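Local coordinates for glycoside hydrolase family 16 protein (Bacteroides ovatus, PDB 7KR6) that probably hydrolyses the beta-glycosidic bonds of mixed-linkage glucans as an endo-glucanase, at residues N43-E47 and K48-K52; G58-N61 and Q62-Q65; G172-A175 and A176-E179; T226-H229 and D230-I234. The protein carries 1 engineered substitution. One frame throughout, in Å; residues are numbered along the deposited sequence.

Contact 1 (N43-E47 and K48-K52); sequences NFFDE and KVWTK
On the Phe45 ring, the last methylene of Lys52, CE, lies across one face. It sits over the middle of the Phe45 ring, 3.8 Å from its centroid, in a CH-pi contact, and the same extended chain carries NZ onward to 5.0 Å from the centroid, only 11° off the ring normal, as a cation-pi partner. The ammonium also donates to the carbonyl of Val72, so the ring shares it. Trp50 comes up obliquely, with its CB 3.5 Å from Phe45 CZ; its own ring bears Val49 CG1 toward the rim of one face, and its NE1 is bonded to Asp40. Between these two aromatics the chain folds tightly. Residues 46-49 form a type I beta turn with Val49 N donating to Asp46 O over 2.9 Å, and the same oxygen takes Trp50 N, also at 2.9 Å, widening the turn by one residue. The two donors differ in approach: Trp50 N lies in the carbonyl plane, Val49 N 50° out of it. The turn feeds strand 51-52, whose Thr51 pairs with Asn100 of strand 93-107 in the beta-sandwich, where Phe45 and Trp50 both pack on Ile99. With its CG anti to the backbone N (chi1 -177°), Asp46 adds an Asx turn, OD1 accepting Lys48 N at 2.9 Å from above the carboxylate plane. Asp46 OD2 rests against Val49 CG2, 3.6 Å away.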
# COMPACT_ATOMS: atom_id res chain seq x y z
N ASN A 43 -0.84 -26.44 23.67
CA ASN A 43 -1.13 -26.94 25.03
C ASN A 43 -0.04 -26.45 25.98
O ASN A 43 -0.23 -26.49 27.20
CB ASN A 43 -1.23 -28.45 25.03
CG ASN A 43 -2.45 -28.93 24.30
OD1 ASN A 43 -3.52 -28.35 24.42
ND2 ASN A 43 -2.31 -29.98 23.53
N PHE A 44 1.10 -26.04 25.43
CA PHE A 44 2.23 -25.44 26.15
C PHE A 44 3.06 -24.65 25.15
O PHE A 44 2.84 -24.80 23.93
CB PHE A 44 3.09 -26.52 26.85
CG PHE A 44 3.85 -27.43 25.93
CD1 PHE A 44 3.18 -28.42 25.26
CD2 PHE A 44 5.22 -27.30 25.76
CE1 PHE A 44 3.84 -29.28 24.40
CE2 PHE A 44 5.87 -28.12 24.85
CZ PHE A 44 5.18 -29.12 24.19
N PHE A 45 3.93 -23.81 25.68
CA PHE A 45 4.88 -22.99 24.89
C PHE A 45 6.11 -23.85 24.64
O PHE A 45 6.94 -24.07 25.56
CB PHE A 45 5.24 -21.70 25.58
CG PHE A 45 6.02 -20.79 24.67
CD1 PHE A 45 5.35 -20.09 23.68
CD2 PHE A 45 7.39 -20.70 24.74
CE1 PHE A 45 6.05 -19.26 22.83
CE2 PHE A 45 8.09 -19.90 23.86
CZ PHE A 45 7.41 -19.17 22.91
N ASP A 46 6.27 -24.29 23.40
CA ASP A 46 7.35 -25.22 22.99
C ASP A 46 8.56 -24.45 22.51
O ASP A 46 8.57 -23.99 21.33
CB ASP A 46 6.81 -26.22 21.99
CG ASP A 46 7.83 -27.27 21.57
OD1 ASP A 46 9.00 -27.19 22.02
OD2 ASP A 46 7.42 -28.15 20.85
N GLU A 47 9.56 -24.29 23.37
CA GLU A 47 10.83 -23.58 23.10
C GLU A 47 11.65 -24.31 22.03
O GLU A 47 12.55 -23.67 21.53
CB GLU A 47 11.57 -23.36 24.41
CG GLU A 47 10.77 -22.50 25.36
CD GLU A 47 11.43 -22.17 26.68
OE1 GLU A 47 12.33 -22.92 27.07
OE2 GLU A 47 11.02 -21.18 27.31
N LYS A 48 11.31 -25.52 21.62
CA LYS A 48 12.02 -26.20 20.50
C LYS A 48 11.45 -25.71 19.16
O LYS A 48 12.03 -26.00 18.13
CB LYS A 48 11.89 -27.71 20.59
CG LYS A 48 12.47 -28.32 21.87
CD LYS A 48 12.58 -29.82 21.79
CE LYS A 48 13.42 -30.41 22.91
NZ LYS A 48 12.68 -30.41 24.20
N VAL A 49 10.37 -24.94 19.20
CA VAL A 49 9.70 -24.42 17.98
C VAL A 49 9.70 -22.90 17.97
O VAL A 49 9.87 -22.35 16.87
CB VAL A 49 8.27 -24.97 17.88
CG1 VAL A 49 7.52 -24.35 16.69
CG2 VAL A 49 8.31 -26.48 17.79
N TRP A 50 9.44 -22.26 19.11
CA TRP A 50 9.20 -20.79 19.16
C TRP A 50 10.24 -20.08 20.02
O TRP A 50 10.75 -20.70 20.99
CB TRP A 50 7.78 -20.52 19.68
CG TRP A 50 6.69 -21.20 18.92
CD1 TRP A 50 5.99 -22.30 19.28
CD2 TRP A 50 6.23 -20.86 17.59
NE1 TRP A 50 5.09 -22.65 18.31
CE2 TRP A 50 5.20 -21.76 17.27
CE3 TRP A 50 6.54 -19.81 16.69
CZ2 TRP A 50 4.52 -21.75 16.05
CZ3 TRP A 50 5.82 -19.77 15.51
CH2 TRP A 50 4.84 -20.71 15.18
N THR A 51 10.48 -18.81 19.73
CA THR A 51 11.26 -17.86 20.52
C THR A 51 10.38 -16.64 20.77
O THR A 51 9.88 -16.08 19.78
CB THR A 51 12.55 -17.48 19.80
OG1 THR A 51 13.12 -18.73 19.40
CG2 THR A 51 13.49 -16.64 20.61
N LYS A 52 10.24 -16.25 22.03
CA LYS A 52 9.69 -14.93 22.41
C LYS A 52 10.70 -13.83 22.14
O LYS A 52 11.88 -13.98 22.44
CB LYS A 52 9.28 -14.92 23.89
CG LYS A 52 8.35 -16.04 24.30
CD LYS A 52 7.97 -15.96 25.74
CE LYS A 52 7.08 -17.07 26.22
NZ LYS A 52 6.58 -16.78 27.59

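Contact 2 (G58-N61 and Q62-Q65); sequences GWTN and QELQ. With BGC (beta-D-glucopyranose), chain C; BGC (beta-D-glucopyranose), chain B; G2F (2-deoxy-2-fluoro-alpha-D-glucopyranose), chain D.
Asn61 and Glu63 lie side by side: Asn61 ND2 donates to Glu63 OE2 at 2.9 Å, close to the direction of the carboxylate C-O bond and in the amide plane. The other oxygen, OE1, takes Gln65 NE2 on its anti side at 2.9 Å, while Gln65 OE1 accepts from Val240 N. Glu63 is held from both oxygens and fixes the rotation of the Asn61 amide, a second-shell residue positioning a first-shell one. Among backbone bonds, Glu63 N to Thr60 O (3.0 Å) closes a type I' beta turn, with Asn61 (phi 58°) and Gln62 at its corners; Gly58 N adds a weak bond to Glu63 O. This loop forms part of the glycan-binding cleft of the family 16 fold. Bonds to sugar use both ends of the Asn61 amide: OD1 accepts a hydrogen bond from O2 of the chain C glucose at 2.6 Å, and ND2 reaches O3 of the fluorosugar, the oxygen bridging those rings, at 3.1 Å. Water-mediated links tie Gly58 O to Gln62 N and Thr60 N to Glu63 OE1. The apolar share falls to Thr60 CG2, 3.7 Å from C4 of the chain C glucose and over one face of the Trp59 ring, toward its rim.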
# COMPACT_ATOMS: atom_id res chain seq x y z
N GLY A 58 9.56 1.34 19.29
CA GLY A 58 10.06 1.99 18.07
C GLY A 58 11.10 1.19 17.31
O GLY A 58 11.67 1.74 16.39
N TRP A 59 11.34 -0.07 17.70
CA TRP A 59 12.35 -0.93 17.01
C TRP A 59 12.02 -1.02 15.51
O TRP A 59 12.90 -0.74 14.69
CB TRP A 59 12.41 -2.30 17.68
CG TRP A 59 13.23 -3.28 16.90
CD1 TRP A 59 14.54 -3.13 16.55
CD2 TRP A 59 12.80 -4.54 16.34
NE1 TRP A 59 14.97 -4.23 15.86
CE2 TRP A 59 13.92 -5.10 15.70
CE3 TRP A 59 11.59 -5.24 16.32
CZ2 TRP A 59 13.85 -6.32 15.01
CZ3 TRP A 59 11.53 -6.46 15.66
CH2 TRP A 59 12.65 -6.98 15.01
N THR A 60 10.78 -1.30 15.15
CA THR A 60 10.34 -1.27 13.72
C THR A 60 9.11 -0.42 13.51
O THR A 60 8.27 -0.34 14.45
CB THR A 60 10.05 -2.69 13.17
OG1 THR A 60 9.07 -3.40 13.92
CG2 THR A 60 11.32 -3.52 13.13
N ASN A 61 8.98 0.14 12.31
CA ASN A 61 7.73 0.73 11.76
C ASN A 61 7.20 1.85 12.65
O ASN A 61 5.99 2.10 12.60
CB ASN A 61 6.67 -0.36 11.57
CG ASN A 61 7.18 -1.45 10.65
OD1 ASN A 61 7.75 -1.14 9.60
ND2 ASN A 61 6.93 -2.70 11.00
N GLN A 62 8.03 2.49 13.47
CA GLN A 62 7.54 3.53 14.44
C GLN A 62 6.47 2.98 15.40
O GLN A 62 5.66 3.75 15.98
CB GLN A 62 6.97 4.74 13.69
CG GLN A 62 8.01 5.51 12.86
CD GLN A 62 7.37 6.62 12.06
OE1 GLN A 62 7.17 7.73 12.56
NE2 GLN A 62 6.97 6.34 10.83
N GLU A 63 6.52 1.70 15.69
CA GLU A 63 5.56 1.04 16.64
C GLU A 63 5.78 1.58 18.07
O GLU A 63 6.92 1.97 18.43
CB GLU A 63 5.71 -0.47 16.63
CG GLU A 63 5.36 -1.07 15.27
CD GLU A 63 5.95 -2.43 14.96
OE1 GLU A 63 6.40 -3.09 15.89
OE2 GLU A 63 6.00 -2.77 13.75
N LEU A 64 4.71 1.63 18.85
CA LEU A 64 4.72 2.18 20.22
C LEU A 64 5.09 1.11 21.25
O LEU A 64 5.57 1.51 22.32
CB LEU A 64 3.35 2.78 20.53
CG LEU A 64 2.94 3.94 19.61
CD1 LEU A 64 1.49 4.37 19.83
CD2 LEU A 64 3.88 5.10 19.78
N GLN A 65 4.78 -0.17 21.03
CA GLN A 65 4.95 -1.20 22.09
C GLN A 65 6.42 -1.59 22.21
O GLN A 65 7.14 -1.64 21.19
CB GLN A 65 4.15 -2.47 21.82
CG GLN A 65 4.78 -3.43 20.82
CD GLN A 65 4.88 -2.89 19.41
OE1 GLN A 65 4.06 -2.06 19.00
NE2 GLN A 65 5.84 -3.42 18.67
C2 BGC C . 9.79 -3.53 8.95
C3 BGC C . 11.32 -3.80 8.88
C4 BGC C . 11.74 -4.96 9.75
C5 BGC C . 10.93 -6.24 9.43
C6 BGC C . 11.22 -7.42 10.32
C1 BGC C . 9.14 -4.86 8.68
O2 BGC C . 9.36 -2.53 8.07
O3 BGC C . 11.93 -2.56 9.26
O4 BGC C . 13.16 -5.21 9.55
O5 BGC C . 9.52 -5.90 9.58
O6 BGC C . 10.96 -7.10 11.71
C2 BGC B . 15.25 -5.93 10.31
C3 BGC B . 16.26 -5.75 11.44
C4 BGC B . 16.41 -4.29 11.74
C5 BGC B . 15.04 -3.67 12.03
C6 BGC B . 15.16 -2.20 12.33
C1 BGC B . 13.90 -5.28 10.69
O2 BGC B . 15.04 -7.31 10.10
O3 BGC B . 17.50 -6.22 10.91
O4 BGC B . 17.20 -4.16 12.93
O5 BGC B . 14.17 -3.91 10.91
O6 BGC B . 15.61 -1.42 11.24
C1 G2F D . 5.61 -7.16 6.97
C2 G2F D . 6.41 -5.94 7.26
C3 G2F D . 6.96 -5.95 8.67
C4 G2F D . 5.79 -6.03 9.62
C5 G2F D . 5.05 -7.37 9.29
C6 G2F D . 3.88 -7.73 10.18
O3 G2F D . 7.75 -4.79 8.89
O4 G2F D . 6.32 -5.98 10.99
O5 G2F D . 4.57 -7.40 7.93
O6 G2F D . 2.95 -6.59 10.28
F2 G2F D . 7.41 -5.80 6.24
O HOH W 1 10.84 2.33 13.96
O HOH W 2 8.85 -2.54 17.02

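Contact 3 (G172-A175 and A176-E179); sequences GPSA and AAHE
Ser174 and Ala177 meet through two acceptors that converge on one amide. Ala177 N donates to Ser174 O at 3.0 Å, with the N-H...O angle bent to 143° and the donor 65° out of the carbonyl plane, off any lone pair. A second, weak bond runs from the same nitrogen to Ser174 OG. The serine hydroxyl is placed for this by its first torsion (chi1 72°), which sets OG between the backbone N and the carbonyl carbon, within 3.2 Å of Ala177 N. One residue on, His178 N makes another weak bond, to Ala175 O at 3.4 Å, and the CB of His178 lies 3.3 Å from that same oxygen. These links shape residues 174-177 into a type I beta turn, part of the loop that closes the antiparallel hairpin between strands 164-171 and 179-186; at its base Glu179 pairs with Tyr171 through the backbone. At its backbone angles, and with Ala177 O so near, a CB on Gly172 would clash; its CA comes to 3.6 Å from Ala177 O as a CH...O contact, which gives that carbonyl a partner inside the loop. Apolar closure comes from Pro173 CD against Ala177 CB at 3.8 Å. Other polar groups find partners beyond the loop. His178 NE2 is bonded to His170, a residue of the glycan pocket. The second subunit supplies Asn186 as donor to Ala176 O, and its Tyr183 hydroxyl bonds to Glu179 OE1.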
# COMPACT_ATOMS: atom_id res chain seq x y z
N GLY A 172 13.53 -7.80 -2.18
CA GLY A 172 14.55 -6.89 -2.74
C GLY A 172 15.85 -7.04 -1.98
O GLY A 172 15.86 -7.57 -0.87
N PRO A 173 16.99 -6.68 -2.62
CA PRO A 173 18.28 -7.03 -2.06
C PRO A 173 18.75 -6.23 -0.84
O PRO A 173 19.71 -6.70 -0.18
CB PRO A 173 19.24 -6.86 -3.25
CG PRO A 173 18.55 -5.87 -4.16
CD PRO A 173 17.06 -6.15 -3.98
N SER A 174 18.10 -5.11 -0.51
CA SER A 174 18.45 -4.26 0.65
C SER A 174 17.26 -3.38 0.98
O SER A 174 16.37 -3.29 0.14
CB SER A 174 19.64 -3.39 0.31
OG SER A 174 19.21 -2.39 -0.59
N ALA A 175 17.30 -2.67 2.11
CA ALA A 175 16.27 -1.70 2.52
C ALA A 175 16.19 -0.58 1.48
O ALA A 175 15.07 -0.11 1.19
CB ALA A 175 16.54 -1.14 3.90
N ALA A 176 17.34 -0.19 0.91
CA ALA A 176 17.43 0.88 -0.12
C ALA A 176 16.71 0.44 -1.39
O ALA A 176 16.26 1.33 -2.18
CB ALA A 176 18.89 1.20 -0.40
N ALA A 177 16.61 -0.88 -1.63
CA ALA A 177 16.09 -1.49 -2.88
C ALA A 177 14.83 -2.32 -2.53
O ALA A 177 14.56 -3.33 -3.21
CB ALA A 177 17.12 -2.35 -3.51
N HIS A 178 14.10 -1.86 -1.54
CA HIS A 178 12.87 -2.51 -0.99
C HIS A 178 11.79 -2.51 -2.07
O HIS A 178 11.56 -1.46 -2.73
CB HIS A 178 12.41 -1.78 0.26
CG HIS A 178 11.08 -2.22 0.80
ND1 HIS A 178 10.02 -1.36 0.87
CD2 HIS A 178 10.62 -3.42 1.21
CE1 HIS A 178 8.99 -1.98 1.40
NE2 HIS A 178 9.32 -3.26 1.60
N GLU A 179 11.11 -3.63 -2.25
CA GLU A 179 9.93 -3.72 -3.14
C GLU A 179 8.79 -4.27 -2.30
O GLU A 179 9.03 -5.18 -1.51
CB GLU A 179 10.22 -4.66 -4.31
CG GLU A 179 11.31 -4.11 -5.24
CD GLU A 179 11.55 -5.03 -6.42
OE1 GLU A 179 10.64 -5.36 -7.13
OE2 GLU A 179 12.70 -5.49 -6.59

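Contact 4 (T226-H229 and D230-I234); sequences TYFH and DNFYI
Phe228 and Phe232 touch rim to rim, CD1 of the first 3.5 Å from CZ of the second. Their ring planes differ by 27° with centroids 5.7 Å apart, so neither ring lies over the face of the other. The conformations explain the meeting: although the CA-CB bond of Phe228 leaves in the opposite sense, its chi1 of -61° puts CG beside the backbone N and the ring swings back to its partner. Phe232 starts toward the loop already, but its first torsion is rotated somewhat from the staggered value, to -87°. That brings the CZ edge of the ring to Tyr227 O, which lies near the ring plane, 3.2 Å from CZ. The indole of Trp203 meets the Phe232 ring almost perpendicularly, and its NE1 donates to Phe228 O. A water bridges the two segments: it accepts from His229 N at 2.9 Å and lies 2.7 Å from both Thr226 O and Asp230 OD2. The imidazole of His229 is held at both nitrogens, ND1 by the Tyr109 hydroxyl and NE2 by the carbonyl of Ile222. Beyond Phe232 the chain becomes strand 232-240, which runs antiparallel to both 93-107 and 125-133; Phe232 pairs with Phe107 and Tyr233 with Met132. The arrangement is that of a loop entering a central strand of the beta-jelly-roll sandwich of family 16, next to the strand that supplies Met132 to the glycan pocket.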
# COMPACT_ATOMS: atom_id res chain seq x y z
N THR A 226 12.30 -14.27 -7.08
CA THR A 226 13.32 -15.18 -6.56
C THR A 226 13.31 -15.24 -5.03
O THR A 226 13.93 -16.18 -4.52
CB THR A 226 14.72 -14.76 -7.03
OG1 THR A 226 15.04 -13.44 -6.60
CG2 THR A 226 14.87 -14.94 -8.52
N TYR A 227 12.59 -14.35 -4.34
CA TYR A 227 12.60 -14.29 -2.86
C TYR A 227 11.63 -15.28 -2.17
O TYR A 227 11.66 -15.32 -0.90
CB TYR A 227 12.34 -12.86 -2.43
CG TYR A 227 13.50 -11.95 -2.77
CD1 TYR A 227 13.60 -11.34 -4.01
CD2 TYR A 227 14.53 -11.80 -1.86
CE1 TYR A 227 14.70 -10.55 -4.32
CE2 TYR A 227 15.64 -11.02 -2.15
CZ TYR A 227 15.73 -10.41 -3.39
OH TYR A 227 16.83 -9.65 -3.69
N PHE A 228 10.84 -16.07 -2.92
CA PHE A 228 9.78 -16.91 -2.30
C PHE A 228 9.87 -18.38 -2.68
O PHE A 228 8.86 -19.05 -2.87
CB PHE A 228 8.42 -16.28 -2.64
CG PHE A 228 8.35 -14.88 -2.07
CD1 PHE A 228 8.10 -14.68 -0.72
CD2 PHE A 228 8.58 -13.77 -2.88
CE1 PHE A 228 8.10 -13.39 -0.19
CE2 PHE A 228 8.60 -12.50 -2.34
CZ PHE A 228 8.34 -12.31 -1.00
N HIS A 229 11.11 -18.91 -2.66
CA HIS A 229 11.41 -20.28 -3.17
C HIS A 229 12.43 -20.99 -2.27
O HIS A 229 13.14 -21.91 -2.78
CB HIS A 229 11.85 -20.23 -4.62
CG HIS A 229 10.81 -19.59 -5.49
ND1 HIS A 229 9.69 -20.26 -5.93
CD2 HIS A 229 10.72 -18.33 -5.92
CE1 HIS A 229 8.94 -19.41 -6.62
NE2 HIS A 229 9.56 -18.22 -6.64
N ASP A 230 12.44 -20.64 -0.99
CA ASP A 230 13.34 -21.24 0.02
C ASP A 230 12.53 -21.34 1.31
O ASP A 230 11.45 -20.77 1.35
CB ASP A 230 14.62 -20.40 0.13
CG ASP A 230 15.52 -20.51 -1.10
OD1 ASP A 230 16.14 -21.59 -1.30
OD2 ASP A 230 15.62 -19.53 -1.85
N ASN A 231 13.04 -22.03 2.32
CA ASN A 231 12.37 -22.14 3.62
C ASN A 231 12.05 -20.76 4.20
O ASN A 231 12.93 -19.85 4.24
CB ASN A 231 13.21 -22.92 4.62
CG ASN A 231 13.35 -24.37 4.23
OD1 ASN A 231 12.57 -24.92 3.46
ND2 ASN A 231 14.41 -24.99 4.75
N PHE A 232 10.85 -20.69 4.78
CA PHE A 232 10.37 -19.52 5.57
C PHE A 232 9.96 -20.03 6.94
O PHE A 232 9.36 -21.11 7.01
CB PHE A 232 9.20 -18.85 4.85
CG PHE A 232 9.55 -17.80 3.83
CD1 PHE A 232 10.31 -18.11 2.70
CD2 PHE A 232 9.08 -16.50 3.95
CE1 PHE A 232 10.60 -17.13 1.75
CE2 PHE A 232 9.40 -15.54 3.01
CZ PHE A 232 10.11 -15.85 1.89
N TYR A 233 10.21 -19.24 7.97
CA TYR A 233 9.68 -19.46 9.33
C TYR A 233 8.49 -18.54 9.62
O TYR A 233 8.13 -17.68 8.79
CB TYR A 233 10.79 -19.21 10.35
CG TYR A 233 11.34 -17.82 10.41
CD1 TYR A 233 10.76 -16.83 11.22
CD2 TYR A 233 12.45 -17.44 9.68
CE1 TYR A 233 11.30 -15.55 11.32
CE2 TYR A 233 12.99 -16.17 9.78
CZ TYR A 233 12.40 -15.20 10.58
OH TYR A 233 12.93 -13.96 10.70
N ILE A 234 7.88 -18.79 10.75
CA ILE A 234 6.53 -18.24 11.11
C ILE A 234 6.69 -17.20 12.19
O ILE A 234 7.51 -17.38 13.12
CB ILE A 234 5.59 -19.38 11.52
CG1 ILE A 234 5.49 -20.46 10.46
CG2 ILE A 234 4.20 -18.84 11.88
CD1 ILE A 234 5.03 -21.82 10.98
O HOH W 3 13.71 -17.73 -2.27

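How the contacts relate
Contacts 1 and 4 are partly buried and rest on aromatic rings beside strands; they touch where Trp50 CZ3 packs on Ile234 O, and both lie along strand 93-107. Contact 2 is also partly buried, yet its chemistry is polar, a carboxylate holding an amide that binds sugar. Contact 3 is a surface loop, built mainly on Ser and Ala residues and backbone bonds and the one of the four that meets the second subunit. It adjoins contact 4 through the Tyr227 hydroxyl, which lies 3.2 Å from Pro173 N. Contacts 2 and 3, with centres about 20 Å apart, do not touch: contact 2 binds the glycan directly, whereas contact 3 reaches the pocket through a histidine pair.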